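Local structure of gram-positive cocci surface proteins LPxTG domain-containing protein (Streptococcus pneumoniae, 3NZ3) at residues 65-75 and 87-96; 13-21 and 49-57. The protein probably binds mucin at the surface of the pneumococcus through the domain described here, as part of a cell-wall-anchored protein. All coordinates share one frame; numbering follows the deposited sequence.

Contact 1: 65-75 and 87-96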
loop_
_atom_site.group_PDB
_atom_site.type_symbol
_atom_site.label_atom_id
_atom_site.label_comp_id
_atom_site.label_asym_id
_atom_site.label_seq_id
_atom_site.Cartn_x
_atom_site.Cartn_y
_atom_site.Cartn_z
ATOM N N TRP A 65 -5.507 -5.545 16.473
ATOM C CA TRP A 65 -4.867 -5.832 15.189
ATOM C C TRP A 65 -3.373 -5.508 15.241
ATOM O O TRP A 65 -2.947 -4.601 15.965
ATOM C CB TRP A 65 -5.474 -4.976 14.080
ATOM C CG TRP A 65 -6.864 -5.309 13.662
ATOM C CD1 TRP A 65 -8.026 -4.725 14.116
ATOM C CD2 TRP A 65 -7.252 -6.245 12.650
ATOM N NE1 TRP A 65 -9.106 -5.268 13.461
ATOM C CE2 TRP A 65 -8.660 -6.199 12.557
ATOM C CE3 TRP A 65 -6.544 -7.133 11.820
ATOM C CZ2 TRP A 65 -9.382 -7.015 11.668
ATOM C CZ3 TRP A 65 -7.257 -7.937 10.937
ATOM C CH2 TRP A 65 -8.666 -7.876 10.874
ATOM N N THR A 66 -2.585 -6.229 14.447
ATOM C CA THR A 66 -1.182 -5.885 14.249
ATOM C C THR A 66 -1.090 -4.604 13.419
ATOM O O THR A 66 -2.105 -4.079 12.953
ATOM C CB THR A 66 -0.404 -7.020 13.539
ATOM O OG1 THR A 66 -1.109 -7.419 12.355
ATOM C CG2 THR A 66 -0.234 -8.217 14.469
ATOM N N THR A 67 0.125 -4.091 13.263
ATOM C CA THR A 67 0.368 -2.931 12.414
ATOM C C THR A 67 1.459 -3.235 11.401
ATOM O O THR A 67 2.261 -4.161 11.580
ATOM C CB THR A 67 0.812 -1.704 13.222
ATOM O OG1 THR A 67 1.910 -2.070 14.062
ATOM C CG2 THR A 67 -0.334 -1.154 14.065
ATOM N N GLY A 68 1.492 -2.434 10.342
ATOM C CA GLY A 68 2.483 -2.606 9.293
ATOM C C GLY A 68 3.000 -1.284 8.773
ATOM O O GLY A 68 2.806 -0.222 9.385
ATOM N N ASN A 69 3.652 -1.359 7.620
ATOM C CA ASN A 69 4.315 -0.212 7.030
ATOM C C ASN A 69 4.463 -0.444 5.532
ATOM O O ASN A 69 4.923 -1.517 5.109
ATOM C CB ASN A 69 5.692 -0.047 7.677
ATOM C CG ASN A 69 6.344 1.280 7.354
ATOM O OD1 ASN A 69 7.269 1.343 6.540
ATOM N ND2 ASN A 69 5.885 2.346 8.009
ATOM N N TRP A 70 4.049 0.543 4.737
ATOM C CA TRP A 70 4.398 0.577 3.319
ATOM C C TRP A 70 5.754 1.263 3.211
ATOM O O TRP A 70 5.912 2.392 3.670
ATOM C CB TRP A 70 3.363 1.350 2.498
ATOM C CG TRP A 70 2.009 0.701 2.430
ATOM C CD1 TRP A 70 1.748 -0.629 2.300
ATOM C CD2 TRP A 70 0.732 1.359 2.452
ATOM N NE1 TRP A 70 0.393 -0.847 2.255
ATOM C CE2 TRP A 70 -0.255 0.355 2.347
ATOM C CE3 TRP A 70 0.327 2.700 2.553
ATOM C CZ2 TRP A 70 -1.623 0.644 2.345
ATOM C CZ3 TRP A 70 -1.038 2.987 2.553
ATOM C CH2 TRP A 70 -1.994 1.962 2.450
ATOM N N ASP A 71 6.726 0.572 2.623
ATOM C CA ASP A 71 8.085 1.090 2.536
ATOM C C ASP A 71 8.185 2.273 1.578
ATOM O O ASP A 71 7.387 2.408 0.640
ATOM C CB ASP A 71 9.057 -0.001 2.083
ATOM C CG ASP A 71 9.270 -1.075 3.127
ATOM O OD1 ASP A 71 9.044 -0.814 4.329
ATOM O OD2 ASP A 71 9.660 -2.193 2.732
ATOM N N GLU A 72 9.179 3.118 1.824
ATOM C CA GLU A 72 9.553 4.171 0.888
ATOM C C GLU A 72 9.910 3.563 -0.466
ATOM O O GLU A 72 10.541 2.498 -0.539
ATOM C CB GLU A 72 10.743 4.981 1.432
ATOM C CG GLU A 72 11.276 6.013 0.440
ATOM C CD GLU A 72 12.555 6.719 0.880
ATOM O OE1 GLU A 72 13.393 6.104 1.567
ATOM O OE2 GLU A 72 12.726 7.903 0.508
ATOM N N VAL A 73 9.487 4.234 -1.537
ATOM C CA VAL A 73 9.865 3.835 -2.890
ATOM C C VAL A 73 10.420 5.034 -3.659
ATOM O O VAL A 73 9.691 5.979 -3.957
ATOM C CB VAL A 73 8.680 3.206 -3.675
ATOM C CG1 VAL A 73 9.132 2.754 -5.053
ATOM C CG2 VAL A 73 8.084 2.019 -2.909
ATOM N N ILE A 74 11.714 4.982 -3.966
ATOM C CA ILE A 74 12.371 6.015 -4.774
ATOM C C ILE A 74 11.921 5.869 -6.234
ATOM O O ILE A 74 11.956 4.770 -6.797
ATOM C CB ILE A 74 13.918 5.926 -4.649
ATOM C CG1 ILE A 74 14.348 6.135 -3.188
ATOM C CG2 ILE A 74 14.614 6.950 -5.557
ATOM C CD1 ILE A 74 15.725 5.566 -2.864
ATOM N N SER A 75 11.465 6.970 -6.826
ATOM C CA SER A 75 11.075 6.986 -8.235
ATOM C C SER A 75 12.333 7.099 -9.087
ATOM O O SER A 75 13.026 8.115 -9.046
ATOM C CB SER A 75 10.136 8.160 -8.533
ATOM O OG SER A 75 9.067 8.241 -7.603
ATOM N N PRO A 87 9.968 12.597 -6.438
ATOM C CA PRO A 87 11.229 11.848 -6.468
ATOM C C PRO A 87 11.190 10.573 -5.618
ATOM O O PRO A 87 11.857 9.585 -5.942
ATOM C CB PRO A 87 12.253 12.847 -5.911
ATOM C CG PRO A 87 11.455 13.868 -5.187
ATOM C CD PRO A 87 10.155 13.961 -5.910
ATOM N N THR A 88 10.409 10.598 -4.546
ATOM C CA THR A 88 10.267 9.424 -3.685
ATOM C C THR A 88 8.899 9.400 -3.010
ATOM O O THR A 88 8.412 10.426 -2.530
ATOM C CB THR A 88 11.417 9.326 -2.644
ATOM O OG1 THR A 88 11.261 8.136 -1.856
ATOM C CG2 THR A 88 11.444 10.538 -1.727
ATOM N N VAL A 89 8.280 8.220 -3.005
ATOM C CA VAL A 89 7.029 7.994 -2.291
ATOM C C VAL A 89 7.397 7.556 -0.864
ATOM O O VAL A 89 8.103 6.557 -0.681
ATOM C CB VAL A 89 6.147 6.936 -3.014
ATOM C CG1 VAL A 89 4.919 6.581 -2.183
ATOM C CG2 VAL A 89 5.719 7.443 -4.401
ATOM N N GLU A 90 6.936 8.317 0.125
ATOM C CA GLU A 90 7.334 8.129 1.528
ATOM C C GLU A 90 6.774 6.838 2.118
ATOM O O GLU A 90 5.722 6.362 1.688
ATOM C CB GLU A 90 6.872 9.316 2.388
ATOM C CG GLU A 90 7.379 10.691 1.937
ATOM C CD GLU A 90 8.886 10.856 2.071
ATOM O OE1 GLU A 90 9.459 10.387 3.078
ATOM O OE2 GLU A 90 9.494 11.466 1.165
ATOM N N SER A 91 7.485 6.273 3.096
ATOM C CA SER A 91 6.958 5.141 3.863
ATOM C C SER A 91 5.745 5.611 4.669
ATOM O O SER A 91 5.648 6.790 5.012
ATOM C CB SER A 91 8.024 4.540 4.785
ATOM O OG SER A 91 8.355 5.425 5.837
ATOM N N GLN A 92 4.813 4.701 4.944
ATOM C CA GLN A 92 3.598 5.056 5.680
ATOM C C GLN A 92 3.170 3.930 6.618
ATOM O O GLN A 92 3.122 2.770 6.208
ATOM C CB GLN A 92 2.451 5.382 4.715
ATOM C CG GLN A 92 1.225 6.015 5.393
ATOM C CD GLN A 92 -0.081 5.709 4.679
ATOM O OE1 GLN A 92 -0.356 6.238 3.600
ATOM N NE2 GLN A 92 -0.905 4.857 5.292
ATOM N N GLU A 93 2.851 4.282 7.864
ATOM C CA GLU A 93 2.294 3.320 8.824
ATOM C C GLU A 93 0.938 2.815 8.335
ATOM O O GLU A 93 0.119 3.586 7.824
ATOM C CB GLU A 93 2.141 3.941 10.221
ATOM C CG GLU A 93 1.826 2.908 11.325
ATOM C CD GLU A 93 1.303 3.521 12.628
ATOM O OE1 GLU A 93 0.794 4.662 12.615
ATOM O OE2 GLU A 93 1.385 2.830 13.666
ATOM N N VAL A 94 0.723 1.513 8.485
ATOM C CA VAL A 94 -0.523 0.868 8.100
ATOM C C VAL A 94 -1.157 0.273 9.363
ATOM O O VAL A 94 -0.519 -0.489 10.098
ATOM C CB VAL A 94 -0.296 -0.238 7.022
ATOM C CG1 VAL A 94 -1.617 -0.874 6.593
ATOM C CG2 VAL A 94 0.409 0.331 5.794
ATOM N N THR A 95 -2.398 0.659 9.631
ATOM C CA THR A 95 -3.145 0.112 10.765
ATOM C C THR A 95 -4.443 -0.460 10.224
ATOM O O THR A 95 -4.744 -0.294 9.043
ATOM C CB THR A 95 -3.471 1.185 11.832
ATOM O OG1 THR A 95 -4.467 2.085 11.324
ATOM C CG2 THR A 95 -2.226 1.958 12.255
ATOM N N SER A 96 -5.222 -1.118 11.080
ATOM C CA SER A 96 -6.488 -1.708 10.645
ATOM C C SER A 96 -7.497 -0.670 10.143
ATOM O O SER A 96 -8.449 -1.018 9.453
ATOM C CB SER A 96 -7.111 -2.552 11.757
ATOM O OG SER A 96 -7.361 -1.768 12.914
HETATM O O HOH W 1 -3.780 -1.974 13.316
HETATM O O HOH W 2 3.470 0.462 14.118
HETATM O O HOH W 3 6.451 4.929 8.349
HETATM O O HOH W 4 14.099 10.102 -7.308
#
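Thr88 OG1 donates to Glu72 OE2 over 2.8 Å, reaching the anti side of the carboxylate and lying somewhat out of its plane. The hydroxyl is placed for this by standing anti to the backbone N of Thr88 (chi1 -178°), while Glu72 stretches across toward it. Backbone bonds then tie the antiparallel ribbon in two blocks. Gly68 with Val94 and Trp70 with Gln92 form one; Val73 with Val89 forms the other, with Ser75 N to Pro87 O beyond it. Between the blocks the pairing breaks at Asp71, Glu72, Glu90 and Ser91. Asn69 ND2 is joined to Ser91 OG through a water, and another water links Thr66 O to Ser96 N.

On the face carrying Trp70, Gln92 and Val94, the CG2 methyl of Val94 sits 3.5 Å from the centroid of the five-membered ring of Trp70, a CH-pi contact only 10° off the ring normal. The Gln92 amide lies alongside the same indole with its plane turned 65° from the ring, fixed by a nearly straight 3.0 Å bond from Gln92 NE2 to Glu93 O. At the far end Ser96 CB makes a CH-pi contact over one face of the Trp65 five-membered ring. The Trp70 indole is thus buried against the large sheet, touching Arg24 and Gln43, while the face of Asn69, Glu93 and Thr88 is mostly polar and also carries Ile74.

Contact 2: 13-21 and 49-57; sequences TATSTETKT and RTKTENKVT
Glu18 and Arg49 face each other as a hydrogen-bonded pair of an antiparallel beta ladder, in which strand 14-30 runs beside strand 39-53 within the Ig-like, all-beta mucin-binding domain. Beyond CB, the Arg49 side chain sets its CG between the backbone N and the carbonyl carbon (chi1 68°), where it comes 4.2 Å from Glu18 CB. From CG to NE the chain is extended and runs alongside Glu18, pointing the same way, and CD is the first atom to approach the carboxylate. NE then donates to Glu18 OE1 over 2.9 Å, and NH2 donates to that same oxygen. Both bonds lie in the guanidinium plane, so Glu18 OE1 sits at the edge of the group, although the carboxylate itself is turned 51° from it. This salt bridge restricts rotation at the end of the arginine, which also forms a cation-pi contact with Tyr62 of the adjoining strand 60-62.

Farther along, Ser16 pairs with Lys51 and Ala14 with Glu53 through matched backbone bonds. Ser16 OG rests against the aliphatic part of Lys51, 3.4 Å from its CD. The other face is a row of threonines, where the CG2 methyls of Thr15 and Thr50 meet at 3.6 Å. Past the ladder, Asn54 OD1 accepts from Val56 N at 3.0 Å, an Asx turn, and from Thr57 N at 3.1 Å, which extends it to an Asx motif.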
loop_
_atom_site.group_PDB
_atom_site.type_symbol
_atom_site.label_atom_id
_atom_site.label_comp_id
_atom_site.label_asym_id
_atom_site.label_seq_id
_atom_site.Cartn_x
_atom_site.Cartn_y
_atom_site.Cartn_z
ATOM N N THR A 13 -13.862 -22.173 24.480
ATOM C CA THR A 13 -12.817 -21.167 24.124
ATOM C C THR A 13 -12.062 -21.552 22.840
ATOM O O THR A 13 -10.916 -22.017 22.887
ATOM C CB THR A 13 -11.850 -20.902 25.319
ATOM O OG1 THR A 13 -10.843 -19.954 24.939
ATOM C CG2 THR A 13 -11.192 -22.203 25.816
ATOM N N ALA A 14 -12.723 -21.366 21.697
ATOM C CA ALA A 14 -12.133 -21.664 20.387
ATOM C C ALA A 14 -11.395 -20.449 19.830
ATOM O O ALA A 14 -11.971 -19.361 19.705
ATOM C CB ALA A 14 -13.205 -22.135 19.408
ATOM N N THR A 15 -10.121 -20.651 19.502
ATOM C CA THR A 15 -9.261 -19.587 18.993
ATOM C C THR A 15 -9.130 -19.700 17.470
ATOM O O THR A 15 -8.944 -20.793 16.924
ATOM C CB THR A 15 -7.863 -19.625 19.669
ATOM O OG1 THR A 15 -7.993 -19.320 21.064
ATOM C CG2 THR A 15 -6.907 -18.620 19.045
ATOM N N SER A 16 -9.254 -18.563 16.796
ATOM C CA SER A 16 -8.960 -18.469 15.374
ATOM C C SER A 16 -8.332 -17.110 15.132
ATOM O O SER A 16 -8.229 -16.291 16.058
ATOM C CB SER A 16 -10.233 -18.647 14.537
ATOM O OG SER A 16 -11.217 -17.685 14.874
ATOM N N THR A 17 -7.923 -16.871 13.892
ATOM C CA THR A 17 -7.266 -15.632 13.521
ATOM C C THR A 17 -8.004 -14.998 12.356
ATOM O O THR A 17 -8.377 -15.685 11.402
ATOM C CB THR A 17 -5.794 -15.895 13.134
ATOM O OG1 THR A 17 -5.175 -16.674 14.160
ATOM C CG2 THR A 17 -5.019 -14.600 12.938
ATOM N N GLU A 18 -8.235 -13.690 12.451
ATOM C CA GLU A 18 -8.750 -12.920 11.327
ATOM C C GLU A 18 -7.599 -12.141 10.702
ATOM O O GLU A 18 -6.769 -11.572 11.414
ATOM C CB GLU A 18 -9.858 -11.957 11.769
ATOM C CG GLU A 18 -10.560 -11.245 10.607
ATOM C CD GLU A 18 -11.634 -10.250 11.051
ATOM O OE1 GLU A 18 -11.916 -10.160 12.271
ATOM O OE2 GLU A 18 -12.191 -9.561 10.165
ATOM N N THR A 19 -7.545 -12.130 9.374
ATOM C CA THR A 19 -6.549 -11.327 8.661
ATOM C C THR A 19 -7.201 -10.503 7.572
ATOM O O THR A 19 -8.222 -10.901 6.999
ATOM C CB THR A 19 -5.440 -12.185 8.012
ATOM O OG1 THR A 19 -6.029 -13.105 7.088
ATOM C CG2 THR A 19 -4.643 -12.949 9.072
ATOM N N LYS A 20 -6.609 -9.348 7.293
ATOM C CA LYS A 20 -7.022 -8.531 6.162
ATOM C C LYS A 20 -5.810 -7.846 5.546
ATOM O O LYS A 20 -4.824 -7.586 6.232
ATOM C CB LYS A 20 -8.089 -7.510 6.573
ATOM C CG LYS A 20 -7.643 -6.441 7.533
ATOM C CD LYS A 20 -8.800 -5.462 7.739
ATOM C CE LYS A 20 -8.429 -4.342 8.669
ATOM N NZ LYS A 20 -9.569 -3.374 8.787
ATOM N N THR A 21 -5.893 -7.573 4.249
ATOM C CA THR A 21 -4.783 -6.985 3.506
ATOM C C THR A 21 -5.155 -5.570 3.070
ATOM O O THR A 21 -6.250 -5.329 2.547
ATOM C CB THR A 21 -4.380 -7.858 2.300
ATOM O OG1 THR A 21 -4.096 -9.187 2.755
ATOM C CG2 THR A 21 -3.137 -7.296 1.592
ATOM N N ARG A 49 -5.656 -10.312 13.785
ATOM C CA ARG A 49 -6.088 -10.252 15.182
ATOM C C ARG A 49 -6.642 -11.607 15.609
ATOM O O ARG A 49 -7.120 -12.381 14.770
ATOM C CB ARG A 49 -7.119 -9.135 15.397
ATOM C CG ARG A 49 -8.465 -9.378 14.712
ATOM C CD ARG A 49 -9.506 -8.358 15.150
ATOM N NE ARG A 49 -10.749 -8.505 14.392
ATOM C CZ ARG A 49 -11.847 -7.775 14.583
ATOM N NH1 ARG A 49 -11.872 -6.830 15.514
ATOM N NH2 ARG A 49 -12.925 -7.992 13.838
ATOM N N THR A 50 -6.555 -11.902 16.906
ATOM C CA THR A 50 -7.079 -13.158 17.430
ATOM C C THR A 50 -8.580 -13.030 17.676
ATOM O O THR A 50 -9.068 -11.961 18.052
ATOM C CB THR A 50 -6.339 -13.598 18.716
ATOM O OG1 THR A 50 -4.933 -13.515 18.492
ATOM C CG2 THR A 50 -6.666 -15.035 19.068
ATOM N N LYS A 51 -9.302 -14.114 17.416
ATOM C CA LYS A 51 -10.735 -14.201 17.667
ATOM C C LYS A 51 -10.935 -15.349 18.644
ATOM O O LYS A 51 -10.456 -16.460 18.411
ATOM C CB LYS A 51 -11.503 -14.478 16.375
ATOM C CG LYS A 51 -13.027 -14.609 16.551
ATOM C CD LYS A 51 -13.654 -15.333 15.364
ATOM C CE LYS A 51 -15.180 -15.302 15.419
ATOM N NZ LYS A 51 -15.763 -15.796 14.142
ATOM N N THR A 52 -11.624 -15.068 19.744
ATOM C CA THR A 52 -11.912 -16.080 20.759
ATOM C C THR A 52 -13.421 -16.182 20.894
ATOM O O THR A 52 -14.106 -15.172 21.068
ATOM C CB THR A 52 -11.267 -15.720 22.117
ATOM O OG1 THR A 52 -9.866 -15.489 21.932
ATOM C CG2 THR A 52 -11.441 -16.847 23.128
ATOM N N GLU A 53 -13.940 -17.400 20.777
ATOM C CA GLU A 53 -15.367 -17.626 20.927
ATOM C C GLU A 53 -15.634 -18.686 21.984
ATOM O O GLU A 53 -15.082 -19.789 21.933
ATOM C CB GLU A 53 -16.006 -18.036 19.596
ATOM C CG GLU A 53 -17.533 -18.190 19.666
ATOM C CD GLU A 53 -18.159 -18.671 18.366
ATOM O OE1 GLU A 53 -17.433 -18.831 17.361
ATOM O OE2 GLU A 53 -19.391 -18.885 18.350
ATOM N N ASN A 54 -16.473 -18.333 22.954
ATOM C CA ASN A 54 -17.055 -19.316 23.852
ATOM C C ASN A 54 -18.201 -19.977 23.082
ATOM O O ASN A 54 -19.174 -19.317 22.723
ATOM C CB ASN A 54 -17.538 -18.634 25.138
ATOM C CG ASN A 54 -17.990 -19.622 26.201
ATOM O OD1 ASN A 54 -18.740 -20.560 25.925
ATOM N ND2 ASN A 54 -17.546 -19.404 27.430
ATOM N N LYS A 55 -18.067 -21.268 22.793
ATOM C CA LYS A 55 -19.051 -21.958 21.953
ATOM C C LYS A 55 -20.348 -22.290 22.698
ATOM O O LYS A 55 -21.377 -22.561 22.072
ATOM C CB LYS A 55 -18.448 -23.210 21.299
ATOM C CG LYS A 55 -17.432 -22.914 20.178
ATOM C CD LYS A 55 -18.072 -22.255 18.951
ATOM C CE LYS A 55 -18.906 -23.236 18.136
ATOM N NZ LYS A 55 -19.598 -22.556 17.006
ATOM N N VAL A 56 -20.298 -22.243 24.027
ATOM C CA VAL A 56 -21.486 -22.466 24.865
ATOM C C VAL A 56 -22.350 -21.201 25.004
ATOM O O VAL A 56 -23.570 -21.250 24.800
ATOM C CB VAL A 56 -21.100 -23.039 26.259
ATOM C CG1 VAL A 56 -22.335 -23.196 27.147
ATOM C CG2 VAL A 56 -20.398 -24.380 26.100
ATOM N N THR A 57 -21.716 -20.075 25.345
ATOM C CA THR A 57 -22.423 -18.794 25.489
ATOM C C THR A 57 -22.530 -18.022 24.173
ATOM O O THR A 57 -23.361 -17.116 24.040
ATOM C CB THR A 57 -21.742 -17.870 26.515
ATOM O OG1 THR A 57 -20.448 -17.493 26.029
ATOM C CG2 THR A 57 -21.599 -18.555 27.869
HETATM O O HOH W 5 -16.520 -23.232 24.289
#

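In the fold
The two contacts lie in series along the chain and belong to different sheets: contact 2 joins two long strands of the four-stranded mixed sheet, and contact 1 is the two-stranded antiparallel ribbon. Their centres are 28 Å apart, yet they meet around Trp65. Trp65 CZ2 packs 3.4 Å from Arg49 NE, so the arginine of contact 2 lies against the indole that begins contact 1. Lys20 adds a cation-pi contact with the same ring, and its NZ probably hydrogen-bonds Ser96 O at 2.7 Å. Contact 1 lies near the middle of the elongated domain, whereas the centre of contact 2 is about 26 Å from the chain centre. A sulfate ion, probably from the crystallisation liquor, lies about 4 Å from the Gln92 side chain.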